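Local coordinates for hydrogenase maturation protease HycI (Thermococcus kodakarensis KOD1, PDB 5ZBY), which probably acts as the endopeptidase that trims the C-terminal extension from a [NiFe] hydrogenase subunit during maturation, at residues D6-K11 with L69-D74; F65-V70 with E114-D119. All coordinates share one frame; numbering follows the deposited sequence.

Contact 1 (D6-K11 with L69-D74)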
# COMPACT_ATOMS: atom_id res chain seq x y z
N ASP A 6 -11.29 -2.57 10.74
CA ASP A 6 -11.79 -3.88 10.41
C ASP A 6 -10.76 -4.66 9.62
O ASP A 6 -10.61 -5.86 9.83
CB ASP A 6 -13.08 -3.78 9.59
CG ASP A 6 -14.28 -3.29 10.42
OD1 ASP A 6 -14.21 -3.30 11.67
OD2 ASP A 6 -15.31 -2.91 9.81
N VAL A 7 -10.12 -3.98 8.67
CA VAL A 7 -9.08 -4.61 7.88
C VAL A 7 -8.01 -5.24 8.79
O VAL A 7 -7.55 -6.36 8.53
CB VAL A 7 -8.38 -3.63 6.92
CG1 VAL A 7 -7.27 -4.34 6.16
CG2 VAL A 7 -9.37 -3.04 5.94
N PHE A 8 -7.64 -4.50 9.84
CA PHE A 8 -6.51 -4.95 10.68
C PHE A 8 -6.92 -5.91 11.78
O PHE A 8 -6.08 -6.58 12.36
CB PHE A 8 -5.80 -3.75 11.29
CG PHE A 8 -4.97 -3.02 10.29
CD1 PHE A 8 -3.66 -3.38 10.09
CD2 PHE A 8 -5.51 -2.03 9.51
CE1 PHE A 8 -2.88 -2.75 9.13
CE2 PHE A 8 -4.72 -1.38 8.55
CZ PHE A 8 -3.40 -1.76 8.39
N SER A 9 -8.22 -5.99 12.02
CA SER A 9 -8.75 -6.73 13.16
C SER A 9 -8.46 -8.22 13.11
O SER A 9 -8.66 -8.90 12.10
CB SER A 9 -10.26 -6.49 13.25
OG SER A 9 -10.85 -7.51 14.01
N GLY A 10 -7.97 -8.74 14.23
CA GLY A 10 -7.62 -10.13 14.29
C GLY A 10 -6.29 -10.48 13.70
O GLY A 10 -5.89 -11.63 13.72
N LYS A 11 -5.60 -9.51 13.11
CA LYS A 11 -4.37 -9.80 12.41
C LYS A 11 -3.17 -9.46 13.25
O LYS A 11 -2.99 -8.30 13.64
CB LYS A 11 -4.32 -9.02 11.10
CG LYS A 11 -5.50 -9.26 10.22
CD LYS A 11 -5.52 -10.66 9.73
CE LYS A 11 -6.64 -10.85 8.74
NZ LYS A 11 -7.97 -10.71 9.37
N LEU A 69 -1.59 -10.53 7.52
CA LEU A 69 -2.15 -9.49 6.62
C LEU A 69 -1.01 -8.81 5.90
O LEU A 69 -0.02 -8.44 6.53
CB LEU A 69 -2.94 -8.45 7.39
CG LEU A 69 -3.50 -7.25 6.59
CD1 LEU A 69 -4.55 -7.73 5.60
CD2 LEU A 69 -4.07 -6.19 7.50
N VAL A 70 -1.18 -8.60 4.59
CA VAL A 70 -0.25 -7.78 3.81
C VAL A 70 -1.07 -6.63 3.25
O VAL A 70 -2.14 -6.86 2.67
CB VAL A 70 0.41 -8.59 2.67
CG1 VAL A 70 1.34 -7.65 1.87
CG2 VAL A 70 1.21 -9.79 3.28
N VAL A 71 -0.60 -5.41 3.48
CA VAL A 71 -1.30 -4.18 3.01
C VAL A 71 -0.42 -3.47 2.01
O VAL A 71 0.65 -3.00 2.41
CB VAL A 71 -1.56 -3.25 4.18
CG1 VAL A 71 -2.29 -2.00 3.76
CG2 VAL A 71 -2.36 -3.99 5.28
N PHE A 72 -0.85 -3.39 0.76
CA PHE A 72 -0.16 -2.59 -0.26
C PHE A 72 -0.74 -1.22 -0.23
O PHE A 72 -1.94 -1.07 -0.05
CB PHE A 72 -0.33 -3.23 -1.65
CG PHE A 72 0.45 -4.51 -1.79
CD1 PHE A 72 -0.18 -5.73 -1.72
CD2 PHE A 72 1.83 -4.46 -1.92
CE1 PHE A 72 0.58 -6.93 -1.82
CE2 PHE A 72 2.57 -5.67 -1.99
CZ PHE A 72 1.95 -6.87 -1.98
N VAL A 73 0.09 -0.19 -0.34
CA VAL A 73 -0.40 1.19 -0.31
C VAL A 73 0.13 1.87 -1.58
O VAL A 73 1.33 1.83 -1.84
CB VAL A 73 0.07 1.95 0.93
CG1 VAL A 73 -0.45 3.38 0.94
CG2 VAL A 73 -0.31 1.20 2.26
N ASP A 74 -0.74 2.44 -2.41
CA ASP A 74 -0.30 2.97 -3.71
C ASP A 74 -1.23 4.15 -4.12
O ASP A 74 -2.37 4.25 -3.68
CB ASP A 74 -0.35 1.86 -4.79
CG ASP A 74 0.43 2.20 -6.06
OD1 ASP A 74 1.21 3.18 -6.05
OD2 ASP A 74 0.30 1.45 -7.04
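Leu69, at the start of strand 69-75, is where the end of helix 3-8 and the turn behind it converge, and it loses far more surface to the contact than any other. Its tip and its base meet different partners. CD2 lies over one face of the Phe8 ring, 4.2 Å from the ring centroid and 27° off the normal, a CH-pi contact. The same methyl is 3.9 Å from Val7 CG1 and 3.6 Å from the carbonyl O of Val7. Lower on the side chain, Leu69 CB meets the aliphatic part of Lys11, with CG of Lys11 at 3.9 Å. The lysine chain bends at chi2 and again at chi4 (-66°), which brings NZ to a weak hydrogen bond with Ser9 O. Phe8 carries its CG anti to the carbonyl carbon (chi1 -74°), and the CZ end of its ring comes to 4.0 Å from Val71 CG2, the side chains crossing at about a right angle. An alanine at Phe8 would probably open a gap over Leu69 CD2 and Val71 CG2, leaving both methyls without their aromatic partner. No hydrogen bond joins the two segments; a type II turn from Phe8 to Lys11, with Gly10 at positive phi, leads from the helix toward strand 14-18. Apolar packing of a helix seated on a central parallel strand is characteristic of alpha/beta folds with helices flanking a sheet.

Contact 2 (F65-V70 with E114-D119)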
# COMPACT_ATOMS: atom_id res chain seq x y z
N PHE A 65 8.33 -13.33 6.57
CA PHE A 65 7.82 -12.68 7.76
C PHE A 65 6.59 -13.39 8.32
O PHE A 65 6.15 -13.07 9.38
CB PHE A 65 7.51 -11.21 7.51
CG PHE A 65 7.40 -10.37 8.74
CD1 PHE A 65 8.50 -9.98 9.44
CD2 PHE A 65 6.17 -9.92 9.17
CE1 PHE A 65 8.39 -9.20 10.55
CE2 PHE A 65 6.05 -9.13 10.26
CZ PHE A 65 7.16 -8.77 10.96
N LYS A 66 6.06 -14.34 7.58
CA LYS A 66 4.86 -15.05 8.00
C LYS A 66 3.68 -14.17 8.34
O LYS A 66 3.22 -14.17 9.44
CB LYS A 66 5.15 -16.04 9.12
CG LYS A 66 5.93 -17.23 8.65
CD LYS A 66 6.25 -18.17 9.79
CE LYS A 66 5.41 -19.43 9.76
NZ LYS A 66 4.18 -19.28 10.57
N PRO A 67 3.22 -13.36 7.38
CA PRO A 67 2.17 -12.42 7.70
C PRO A 67 0.79 -13.07 7.85
O PRO A 67 0.52 -14.10 7.21
CB PRO A 67 2.17 -11.46 6.45
CG PRO A 67 2.63 -12.39 5.36
CD PRO A 67 3.68 -13.28 5.99
N ASP A 68 -0.05 -12.39 8.62
CA ASP A 68 -1.47 -12.64 8.71
C ASP A 68 -2.18 -11.72 7.73
O ASP A 68 -3.22 -12.08 7.19
CB ASP A 68 -1.97 -12.38 10.12
CG ASP A 68 -1.35 -13.35 11.14
OD1 ASP A 68 -1.33 -14.55 10.84
OD2 ASP A 68 -0.85 -12.86 12.16
N LEU A 69 -1.59 -10.53 7.52
CA LEU A 69 -2.15 -9.49 6.62
C LEU A 69 -1.01 -8.81 5.90
O LEU A 69 -0.02 -8.44 6.53
CB LEU A 69 -2.94 -8.45 7.39
CG LEU A 69 -3.50 -7.25 6.59
CD1 LEU A 69 -4.55 -7.73 5.60
CD2 LEU A 69 -4.07 -6.19 7.50
N VAL A 70 -1.18 -8.60 4.59
CA VAL A 70 -0.25 -7.78 3.81
C VAL A 70 -1.07 -6.63 3.25
O VAL A 70 -2.14 -6.86 2.67
CB VAL A 70 0.41 -8.59 2.67
CG1 VAL A 70 1.34 -7.65 1.87
CG2 VAL A 70 1.21 -9.79 3.28
N GLU A 114 -0.83 -17.46 -1.75
CA GLU A 114 -0.67 -18.90 -1.91
C GLU A 114 0.41 -19.38 -0.95
O GLU A 114 0.21 -20.39 -0.25
CB GLU A 114 -0.29 -19.27 -3.33
CG GLU A 114 -0.58 -20.74 -3.70
CD GLU A 114 0.35 -21.73 -3.02
OE1 GLU A 114 1.54 -21.39 -2.86
OE2 GLU A 114 -0.09 -22.85 -2.66
N GLN A 115 1.52 -18.66 -0.93
CA GLN A 115 2.69 -19.03 -0.11
C GLN A 115 2.46 -18.95 1.39
O GLN A 115 3.06 -19.73 2.15
CB GLN A 115 3.88 -18.13 -0.47
CG GLN A 115 4.43 -18.33 -1.88
CD GLN A 115 4.94 -19.74 -2.09
OE1 GLN A 115 5.29 -20.43 -1.14
NE2 GLN A 115 4.99 -20.17 -3.34
N THR A 116 1.62 -18.03 1.83
CA THR A 116 1.50 -17.69 3.25
C THR A 116 0.13 -17.88 3.89
O THR A 116 0.02 -17.91 5.11
CB THR A 116 1.83 -16.22 3.49
OG1 THR A 116 0.85 -15.42 2.80
CG2 THR A 116 3.19 -15.86 2.94
N GLY A 117 -0.93 -17.88 3.09
CA GLY A 117 -2.27 -17.84 3.65
C GLY A 117 -2.70 -16.47 4.14
O GLY A 117 -3.78 -16.32 4.72
N SER A 118 -1.88 -15.44 3.90
CA SER A 118 -2.19 -14.11 4.42
C SER A 118 -3.39 -13.49 3.71
O SER A 118 -3.52 -13.68 2.53
CB SER A 118 -0.97 -13.19 4.23
OG SER A 118 -1.17 -11.94 4.86
N ASP A 119 -4.21 -12.75 4.43
CA ASP A 119 -5.12 -11.81 3.72
C ASP A 119 -4.29 -10.75 3.03
O ASP A 119 -3.24 -10.35 3.53
CB ASP A 119 -6.07 -11.16 4.70
CG ASP A 119 -7.18 -12.09 5.12
OD1 ASP A 119 -7.43 -13.08 4.41
OD2 ASP A 119 -7.82 -11.84 6.17
O HOH W 1 1.79 -16.84 6.83
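Ser118 turns its hydroxyl toward the backbone of Asp68 and Leu69, OG standing anti to its own backbone N (chi1 -173°). OG comes within 3.0 Å of Leu69 N at too poor an angle for a hydrogen bond and donates instead to Asp119 O, at 2.9 Å. That carbonyl also accepts from Val70 N, nearly along the C=O axis, and is gripped by two donors. The pyrrolidine ring of Pro67 lies against Ser118, its CG 3.9 Å from Ser118 CB, while its CD meets Thr116 CG2, the Pro67 and Thr116 side chains crossing at about a right angle. Val70 CG2 also approaches Ser118 OG, to 3.6 Å. Thr116 OG1 accepts from Ser118 N in an ST turn and donates to Ile112 O within helix 105-116. A water donates to Pro67 O and Thr116 O. Asp119 N reaches Asp68 O at 3.0 Å, from above the carbonyl plane. This bond and the one from Val70 N to Asp119 O set Leu69 beside Asp119 in a parallel bridge. Their side chains cross obliquely on one face of the sheet, Leu69 CD1 3.9 Å from Asp119 CB. Here two neighbouring strands of an alpha/beta sheet begin, two residues separating one from helix 105-116.

Contacts 1 and 2 have centres 10 Å apart and share Leu69 and Val70, at the beginning of strand 69-75. Along the chain, 6-11 comes first, then 65-74, whose first part belongs to contact 2 and last part to contact 1, overlapping at Leu69 and Val70, and finally 114-119. Contact 1 places helix 3-8 on the side of the sheet that carries Leu69 and Val71, whereas contact 2 joins the strand laterally to strand 119-125. They meet where Lys11 NZ approaches Asp119 OD2 at 3.4 Å, a long and weak ion pair. The start of one strand is thus met over a face by a helix and at one edge by strand 119-125; contact 1 is buried, contact 2 farther out.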